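Local atomic coordinates of vascular protein tyrosine phosphatase 1 (Rattus norvegicus, PDB entry 3I36), a protein that probably removes phosphate from phosphotyrosine residues of proteins, this chain being the catalytic domain of a receptor-type tyrosine phosphatase. Residues A[143-148]-A[208-213]; A[218-223]-A[252-257]. All blocks are in the same frame, centred on the assembly; numbering follows the deposited sequence. Where two conformers were deposited one is given.

Interaction 1: A[143-148]-A[208-213]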
ATOM      1  N   LEU A 143      -5.142   5.229   0.463  1.00 11.18           N
ATOM      2  CA  LEU A 143      -6.286   4.568  -0.151  1.00 11.09           C
ATOM      3  C   LEU A 143      -7.476   4.546   0.766  1.00 16.28           C
ATOM      4  O   LEU A 143      -8.273   3.611   0.758  1.00 18.55           O
ATOM      5  CB  LEU A 143      -5.914   3.148  -0.558  1.00  8.43           C
ATOM      6  CG  LEU A 143      -4.762   3.087  -1.562  1.00 14.92           C
ATOM      7  CD1 LEU A 143      -4.132   1.711  -1.550  1.00 12.23           C
ATOM      8  CD2 LEU A 143      -5.262   3.450  -2.954  1.00 15.39           C
ATOM      9  N   THR A 144      -7.597   5.593   1.561  1.00 16.89           N
ATOM     10  CA  THR A 144      -8.695   5.692   2.486  1.00 18.74           C
ATOM     11  C   THR A 144      -9.021   7.152   2.686  1.00 19.21           C
ATOM     12  O   THR A 144      -8.170   8.019   2.493  1.00 14.66           O
ATOM     13  CB  THR A 144      -8.330   5.068   3.851  1.00 15.30           C
ATOM     14  OG1 THR A 144      -9.474   5.093   4.699  1.00 19.00           O
ATOM     15  CG2 THR A 144      -7.204   5.836   4.507  1.00 14.79           C
ATOM     16  N   LYS A 145     -10.263   7.433   3.048  1.00 14.94           N
ATOM     17  CA  LYS A 145     -10.551   8.721   3.623  1.00 18.77           C
ATOM     18  C   LYS A 145     -10.097   8.595   5.058  1.00 21.88           C
ATOM     19  O   LYS A 145     -10.010   7.485   5.581  1.00 18.80           O
ATOM     20  CB  LYS A 145     -12.045   9.002   3.590  1.00 21.86           C
ATOM     21  CG  LYS A 145     -12.638   9.063   2.196  1.00 21.54           C
ATOM     22  CD  LYS A 145     -14.067   9.602   2.272  1.00 22.45           C
ATOM     23  CE  LYS A 145     -14.747   9.566   0.924  1.00 25.62           C
ATOM     24  NZ  LYS A 145     -14.842   8.184   0.382  1.00 28.09           N
ATOM     25  N   CYS A 146      -9.812   9.725   5.692  1.00 18.07           N
ATOM     26  CA  CYS A 146      -9.457   9.734   7.102  1.00 21.09           C
ATOM     27  C   CYS A 146     -10.568   9.172   7.952  1.00 26.06           C
ATOM     28  O   CYS A 146     -10.321   8.561   8.985  1.00 22.14           O
ATOM     29  CB  CYS A 146      -9.159  11.153   7.556  1.00 17.75           C
ATOM     30  SG  CYS A 146      -7.648  11.770   6.856  1.00 19.50           S
ATOM     31  N   VAL A 147     -11.799   9.406   7.518  1.00 24.60           N
ATOM     32  CA  VAL A 147     -12.959   8.922   8.234  1.00 22.91           C
ATOM     33  C   VAL A 147     -13.870   8.204   7.259  1.00 23.02           C
ATOM     34  O   VAL A 147     -14.213   8.738   6.205  1.00 29.81           O
ATOM     35  CB  VAL A 147     -13.720  10.082   8.893  1.00 28.32           C
ATOM     36  CG1 VAL A 147     -15.074   9.606   9.398  1.00 34.17           C
ATOM     37  CG2 VAL A 147     -12.883  10.681  10.017  1.00 30.14           C
ATOM     38  N   GLU A 148     -14.263   6.985   7.614  1.00 23.27           N
ATOM     39  CA  GLU A 148     -15.141   6.186   6.767  1.00 34.22           C
ATOM     40  C   GLU A 148     -16.265   5.553   7.580  1.00 48.28           C
ATOM     41  O   GLU A 148     -16.027   4.660   8.395  1.00 44.37           O
ATOM     42  CB  GLU A 148     -14.343   5.102   6.038  1.00 26.83           C
ATOM     43  CG  GLU A 148     -13.273   5.641   5.103  1.00 23.03           C
ATOM     44  CD  GLU A 148     -12.915   4.663   4.003  1.00 25.50           C
ATOM     45  OE1 GLU A 148     -13.280   3.475   4.120  1.00 25.02           O
ATOM     46  OE2 GLU A 148     -12.266   5.082   3.020  1.00 18.73           O
ATOM     47  N   TRP A 208     -12.597   5.041  -2.889  1.00 19.28           N
ATOM     48  CA  TRP A 208     -12.851   3.645  -2.613  1.00 16.88           C
ATOM     49  C   TRP A 208     -14.163   3.563  -1.829  1.00 17.98           C
ATOM     50  O   TRP A 208     -14.353   4.305  -0.868  1.00 18.77           O
ATOM     51  CB  TRP A 208     -11.719   3.067  -1.780  1.00 15.33           C
ATOM     52  CG  TRP A 208     -11.671   1.591  -1.826  1.00 16.21           C
ATOM     53  CD1 TRP A 208     -12.577   0.727  -1.294  1.00 16.41           C
ATOM     54  CD2 TRP A 208     -10.661   0.789  -2.444  1.00 17.54           C
ATOM     55  NE1 TRP A 208     -12.192  -0.569  -1.540  1.00 16.04           N
ATOM     56  CE2 TRP A 208     -11.012  -0.557  -2.234  1.00 16.34           C
ATOM     57  CE3 TRP A 208      -9.483   1.080  -3.145  1.00 19.30           C
ATOM     58  CZ2 TRP A 208     -10.238  -1.614  -2.718  1.00 20.36           C
ATOM     59  CZ3 TRP A 208      -8.714   0.036  -3.611  1.00 19.06           C
ATOM     60  CH2 TRP A 208      -9.096  -1.295  -3.401  1.00 19.10           C
ATOM     61  N   PRO A 209     -15.070   2.651  -2.223  1.00 21.03           N
ATOM     62  CA  PRO A 209     -16.379   2.643  -1.556  1.00 21.37           C
ATOM     63  C   PRO A 209     -16.222   2.352  -0.067  1.00 29.03           C
ATOM     64  O   PRO A 209     -15.278   1.688   0.325  1.00 23.32           O
ATOM     65  CB  PRO A 209     -17.124   1.501  -2.251  1.00 26.05           C
ATOM     66  CG  PRO A 209     -16.404   1.300  -3.568  1.00 26.92           C
ATOM     67  CD  PRO A 209     -14.967   1.615  -3.266  1.00 25.07           C
ATOM     68  N   ASP A 210     -17.136   2.853   0.753  1.00 32.94           N
ATOM     69  CA  ASP A 210     -17.061   2.621   2.186  1.00 32.27           C
ATOM     70  C   ASP A 210     -17.160   1.138   2.473  1.00 24.03           C
ATOM     71  O   ASP A 210     -16.585   0.644   3.434  1.00 29.44           O
ATOM     72  CB  ASP A 210     -18.161   3.390   2.914  1.00 45.26           C
ATOM     73  CG  ASP A 210     -17.842   4.865   3.038  1.00 53.00           C
ATOM     74  OD1 ASP A 210     -16.662   5.231   2.850  1.00 51.63           O
ATOM     75  OD2 ASP A 210     -18.762   5.656   3.325  1.00 61.38           O
ATOM     76  N   HIS A 211     -17.889   0.428   1.623  1.00 24.49           N
ATOM     77  CA  HIS A 211     -18.004  -1.017   1.732  1.00 28.21           C
ATOM     78  C   HIS A 211     -17.691  -1.655   0.394  1.00 29.85           C
ATOM     79  O   HIS A 211     -18.086  -1.147  -0.658  1.00 34.63           O
ATOM     80  CB  HIS A 211     -19.414  -1.410   2.174  1.00 34.96           C
ATOM     81  CG  HIS A 211     -19.817  -0.812   3.482  1.00 37.00           C
ATOM     82  ND1 HIS A 211     -20.501   0.380   3.575  1.00 42.57           N
ATOM     83  CD2 HIS A 211     -19.614  -1.231   4.753  1.00 38.98           C
ATOM     84  CE1 HIS A 211     -20.713   0.665   4.848  1.00 45.74           C
ATOM     85  NE2 HIS A 211     -20.185  -0.297   5.583  1.00 42.20           N
ATOM     86  N   GLY A 212     -16.978  -2.771   0.440  1.00 28.33           N
ATOM     87  CA  GLY A 212     -16.661  -3.515  -0.756  1.00 29.27           C
ATOM     88  C   GLY A 212     -15.645  -2.789  -1.607  1.00 24.41           C
ATOM     89  O   GLY A 212     -15.088  -1.767  -1.208  1.00 23.00           O
ATOM     90  N   VAL A 213     -15.419  -3.333  -2.791  1.00 19.90           N
ATOM     91  CA  VAL A 213     -14.417  -2.830  -3.703  1.00 18.53           C
ATOM     92  C   VAL A 213     -15.049  -1.868  -4.686  1.00 20.17           C
ATOM     93  O   VAL A 213     -16.271  -1.827  -4.818  1.00 24.95           O
ATOM     94  CB  VAL A 213     -13.801  -3.996  -4.477  1.00 19.40           C
ATOM     95  CG1 VAL A 213     -13.073  -4.934  -3.503  1.00 17.20           C
ATOM     96  CG2 VAL A 213     -14.885  -4.742  -5.248  1.00 14.07           C
TER
HETATM   97  O   HOH W   1     -12.894   6.006   0.570  1.00 22.60           O
HETATM   98  O   HOH W   2     -16.598   6.241  -0.153  1.00 39.99           O
HETATM   99  O   HOH W   3     -16.527   7.741   2.643  1.00 50.16           O
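Three waters join the two loops; no direct hydrogen bond crosses between them. Lys145 NZ stops 4.1 Å from Trp208 O and 4.3 Å from Asp210 OD1; the three waters and Thr206 O surround it, four acceptors that must share three protons. Water 1 ties NZ to Glu148 OE2 (2.7 Å from the water) and to Trp208 O; water 2 also reaches that carbonyl, with a weak bond to Asp210 OD1. Water 3 gives Asp210 OD1 a short bond of 2.5 Å. The Lys145 chain runs extended and bends only at its last torsion (chi4 61°), which turns NZ in among the waters. The Glu148 and Asp210 side chains cross obliquely, their carboxylate planes 49° apart, with Glu148 OE1 4.0 Å from Asp210 OD1; this like charge could raise the proton affinity of Asp210, tempered by Lys145. Trp208-Pro209-Asp210 is the WPD loop of tyrosine phosphatases, whose aspartate is the family's general acid and probably a substrate ligand here; residues 143-148 run from strand 139-142 into what corresponds to the E loop. Glu148 OE2 takes the backbone N-H of Lys145 on its anti lone pair (N to OE2 3.1 Å, 166°), bridging back toward the start of the loop, while OE1 makes a salt bridge to Arg250 of the phosphate-binding loop. An alanine in place of Glu148 would probably leave Arg250 and the loop less firmly held, since both carboxylate oxygens would go. Farther out, Arg250 is a cation-pi partner of the Trp208 indole, and Thr144 OG1 donates to Lys145 O at 2.6 Å.

Interaction 2: A[218-223]-A[252-257]; sequences DLLINF and GTFIAI
Two helices of the tyrosine phosphatase fold pack here: 218-231, which follows the WPD loop, and 249-267, which leads out of the phosphate-binding loop. Their short segments cross at -69° with axes 10.6 Å apart, and the join is wholly apolar, made of buried aliphatic and phenyl side chains. Leu220 sits in the middle and points at the other helix. Its CG lies anti to the backbone N (chi1 -172°), and the second torsion then splits the two methyls between different neighbours: CD1 comes to the edge of the Phe254 ring, near its plane, 4.3 Å from CD1 of that ring, while CD2 turns to Ile257. One turn on, Phe223 swings its ring over to Phe254. Both rings extend anti to their own backbone N, and they meet obliquely, planes 72° apart and centroids 5.9 Å apart, with Phe254 CE1 3.8 Å from Phe223 CD2. Beyond this pair, Phe205 meets Phe223 edge-to-face. On the Ile257 side, Ile221 CG1 makes a looser contact with Ile257 CG2, and Leu296 of helix 290-305 backs the isoleucine. The tightest point is tip to tip: Ile257 holds CG1 beside its backbone N and runs on extended, so that its CD1 methyl presses on Leu220 CD2 at 3.3 Å, closer than ordinary van der Waals contact.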
ATOM      1  N   ASP A 218     -11.189   0.670 -13.680  1.00 21.12           N
ATOM      2  CA  ASP A 218     -10.454   1.639 -14.482  1.00 22.68           C
ATOM      3  C   ASP A 218      -9.904   2.800 -13.659  1.00 19.30           C
ATOM      4  O   ASP A 218      -8.781   3.239 -13.886  1.00 22.88           O
ATOM      5  CB  ASP A 218     -11.290   2.146 -15.672  1.00 27.32           C
ATOM      6  CG  ASP A 218     -12.684   2.568 -15.273  1.00 40.11           C
ATOM      7  OD1 ASP A 218     -12.970   2.651 -14.061  1.00 40.07           O
ATOM      8  OD2 ASP A 218     -13.502   2.823 -16.183  1.00 56.07           O
ATOM      9  N   LEU A 219     -10.679   3.286 -12.698  1.00 18.33           N
ATOM     10  CA  LEU A 219     -10.253   4.453 -11.944  1.00 19.53           C
ATOM     11  C   LEU A 219      -9.042   4.123 -11.088  1.00 22.08           C
ATOM     12  O   LEU A 219      -8.069   4.881 -11.059  1.00 20.10           O
ATOM     13  CB  LEU A 219     -11.382   5.001 -11.079  1.00 19.51           C
ATOM     14  CG  LEU A 219     -12.453   5.688 -11.931  1.00 30.50           C
ATOM     15  CD1 LEU A 219     -13.693   5.989 -11.110  1.00 34.08           C
ATOM     16  CD2 LEU A 219     -11.873   6.958 -12.534  1.00 27.70           C
ATOM     17  N   LEU A 220      -9.091   2.995 -10.388  1.00 18.58           N
ATOM     18  CA  LEU A 220      -7.959   2.626  -9.568  1.00 19.07           C
ATOM     19  C   LEU A 220      -6.749   2.352 -10.451  1.00 14.64           C
ATOM     20  O   LEU A 220      -5.616   2.677 -10.089  1.00 13.63           O
ATOM     21  CB  LEU A 220      -8.281   1.415  -8.707  1.00 21.79           C
ATOM     22  CG  LEU A 220      -7.228   1.049  -7.665  1.00 17.40           C
ATOM     23  CD1 LEU A 220      -7.036   2.187  -6.669  1.00 14.46           C
ATOM     24  CD2 LEU A 220      -7.658  -0.203  -6.951  1.00 17.35           C
ATOM     25  N   ILE A 221      -6.985   1.746 -11.610  1.00 15.63           N
ATOM     26  CA  ILE A 221      -5.891   1.461 -12.530  1.00 17.28           C
ATOM     27  C   ILE A 221      -5.298   2.756 -13.087  1.00 15.42           C
ATOM     28  O   ILE A 221      -4.082   2.905 -13.155  1.00 16.13           O
ATOM     29  CB  ILE A 221      -6.332   0.526 -13.663  1.00 17.45           C
ATOM     30  CG1 ILE A 221      -6.555  -0.888 -13.120  1.00 19.49           C
ATOM     31  CG2 ILE A 221      -5.303   0.529 -14.790  1.00 19.05           C
ATOM     32  CD1 ILE A 221      -7.413  -1.774 -14.019  1.00 18.62           C
ATOM     33  N   ASN A 222      -6.155   3.699 -13.474  1.00 13.37           N
ATOM     34  CA  ASN A 222      -5.689   5.002 -13.927  0.50 19.30           C
ATOM     35  C   ASN A 222      -4.936   5.740 -12.826  1.00 16.77           C
ATOM     36  O   ASN A 222      -3.950   6.425 -13.083  1.00 14.38           O
ATOM     37  CB  ASN A 222      -6.864   5.841 -14.426  0.50 22.72           C
ATOM     38  CG  ASN A 222      -7.496   5.265 -15.675  0.50 19.25           C
ATOM     39  OD1 ASN A 222      -6.861   4.516 -16.421  0.50 17.30           O
ATOM     40  ND2 ASN A 222      -8.757   5.615 -15.913  0.50 20.49           N
ATOM     41  N   PHE A 223      -5.419   5.597 -11.598  1.00 16.14           N
ATOM     42  CA  PHE A 223      -4.774   6.193 -10.438  1.00 12.65           C
ATOM     43  C   PHE A 223      -3.390   5.572 -10.278  1.00 13.40           C
ATOM     44  O   PHE A 223      -2.405   6.284 -10.079  1.00 14.19           O
ATOM     45  CB  PHE A 223      -5.646   5.927  -9.219  1.00 13.49           C
ATOM     46  CG  PHE A 223      -5.046   6.331  -7.921  1.00 16.52           C
ATOM     47  CD1 PHE A 223      -5.124   7.641  -7.486  1.00 16.89           C
ATOM     48  CD2 PHE A 223      -4.467   5.385  -7.091  1.00 16.37           C
ATOM     49  CE1 PHE A 223      -4.618   7.998  -6.253  1.00 14.97           C
ATOM     50  CE2 PHE A 223      -3.950   5.747  -5.859  1.00 12.87           C
ATOM     51  CZ  PHE A 223      -4.032   7.061  -5.442  1.00 12.14           C
ATOM     52  N   GLY A 252      -2.824  -3.660  -0.120  1.00 10.15           N
ATOM     53  CA  GLY A 252      -2.329  -4.860  -0.774  1.00  8.44           C
ATOM     54  C   GLY A 252      -2.899  -4.962  -2.166  1.00  8.51           C
ATOM     55  O   GLY A 252      -2.235  -5.391  -3.096  1.00 10.82           O
ATOM     56  N   THR A 253      -4.161  -4.576  -2.306  1.00 13.70           N
ATOM     57  CA  THR A 253      -4.808  -4.613  -3.605  1.00  9.05           C
ATOM     58  C   THR A 253      -4.088  -3.677  -4.567  1.00  8.64           C
ATOM     59  O   THR A 253      -3.753  -4.056  -5.682  1.00  8.84           O
ATOM     60  CB  THR A 253      -6.297  -4.250  -3.477  1.00 12.62           C
ATOM     61  OG1 THR A 253      -6.917  -5.178  -2.583  1.00 12.85           O
ATOM     62  CG2 THR A 253      -7.001  -4.317  -4.826  1.00  9.02           C
ATOM     63  N   PHE A 254      -3.822  -2.464  -4.120  1.00  8.54           N
ATOM     64  CA  PHE A 254      -3.140  -1.512  -4.967  1.00 10.27           C
ATOM     65  C   PHE A 254      -1.752  -2.033  -5.354  1.00 12.86           C
ATOM     66  O   PHE A 254      -1.345  -1.986  -6.519  1.00 11.13           O
ATOM     67  CB  PHE A 254      -2.999  -0.188  -4.249  1.00  8.42           C
ATOM     68  CG  PHE A 254      -2.191   0.806  -5.017  1.00 10.89           C
ATOM     69  CD1 PHE A 254      -2.796   1.606  -5.968  1.00 11.61           C
ATOM     70  CD2 PHE A 254      -0.835   0.904  -4.824  1.00 12.06           C
ATOM     71  CE1 PHE A 254      -2.070   2.508  -6.695  1.00 14.31           C
ATOM     72  CE2 PHE A 254      -0.088   1.809  -5.559  1.00 11.35           C
ATOM     73  CZ  PHE A 254      -0.723   2.618  -6.495  1.00 12.50           C
ATOM     74  N   ILE A 255      -1.016  -2.530  -4.371  1.00 10.08           N
ATOM     75  CA  ILE A 255       0.328  -3.004  -4.660  1.00 10.80           C
ATOM     76  C   ILE A 255       0.269  -4.164  -5.641  1.00  8.68           C
ATOM     77  O   ILE A 255       1.042  -4.230  -6.613  1.00  9.25           O
ATOM     78  CB  ILE A 255       1.055  -3.432  -3.393  1.00  8.33           C
ATOM     79  CG1 ILE A 255       1.386  -2.195  -2.548  1.00  9.19           C
ATOM     80  CG2 ILE A 255       2.332  -4.216  -3.763  1.00  8.68           C
ATOM     81  CD1 ILE A 255       2.019  -2.545  -1.230  1.00 10.12           C
ATOM     82  N   ALA A 256      -0.673  -5.069  -5.414  1.00  8.60           N
ATOM     83  CA  ALA A 256      -0.803  -6.223  -6.301  1.00 11.43           C
ATOM     84  C   ALA A 256      -1.147  -5.765  -7.708  1.00 12.40           C
ATOM     85  O   ALA A 256      -0.607  -6.277  -8.680  1.00  9.04           O
ATOM     86  CB  ALA A 256      -1.866  -7.190  -5.781  1.00  8.84           C
ATOM     87  N   ILE A 257      -2.044  -4.792  -7.828  1.00  8.86           N
ATOM     88  CA  ILE A 257      -2.431  -4.327  -9.152  1.00 12.20           C
ATOM     89  C   ILE A 257      -1.205  -3.764  -9.862  1.00 10.53           C
ATOM     90  O   ILE A 257      -0.977  -3.991 -11.052  1.00 10.66           O
ATOM     91  CB  ILE A 257      -3.448  -3.192  -9.037  1.00 15.22           C
ATOM     92  CG1 ILE A 257      -4.810  -3.743  -8.627  1.00 17.95           C
ATOM     93  CG2 ILE A 257      -3.546  -2.423 -10.348  1.00 20.57           C
ATOM     94  CD1 ILE A 257      -5.794  -2.641  -8.247  1.00 17.49           C
TER

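Overall arrangement
Along the chain the two contacts come in series: both loops of interaction 1 first, then both helices of interaction 2, with centres 14 Å apart. The loops 143-148 and 208-213 follow strands 139-142 and 196-205, parallel neighbours in the central mixed sheet. Interaction 2 lies nearer the centre of the folded chain (centre to centre about 10 Å, against about 14 Å), and side chains join it directly to interaction 1: Leu143 CD1 rests 3.5 Å from Phe254 CB, and Trp208 CZ3 lies 3.5 Å from Leu220 CD2. The hydrated, charged E loop and WPD loop therefore stand on an apolar helix pair, next to the phosphate-binding loop of Cys244, the probable phosphocysteine nucleophile, and Arg250.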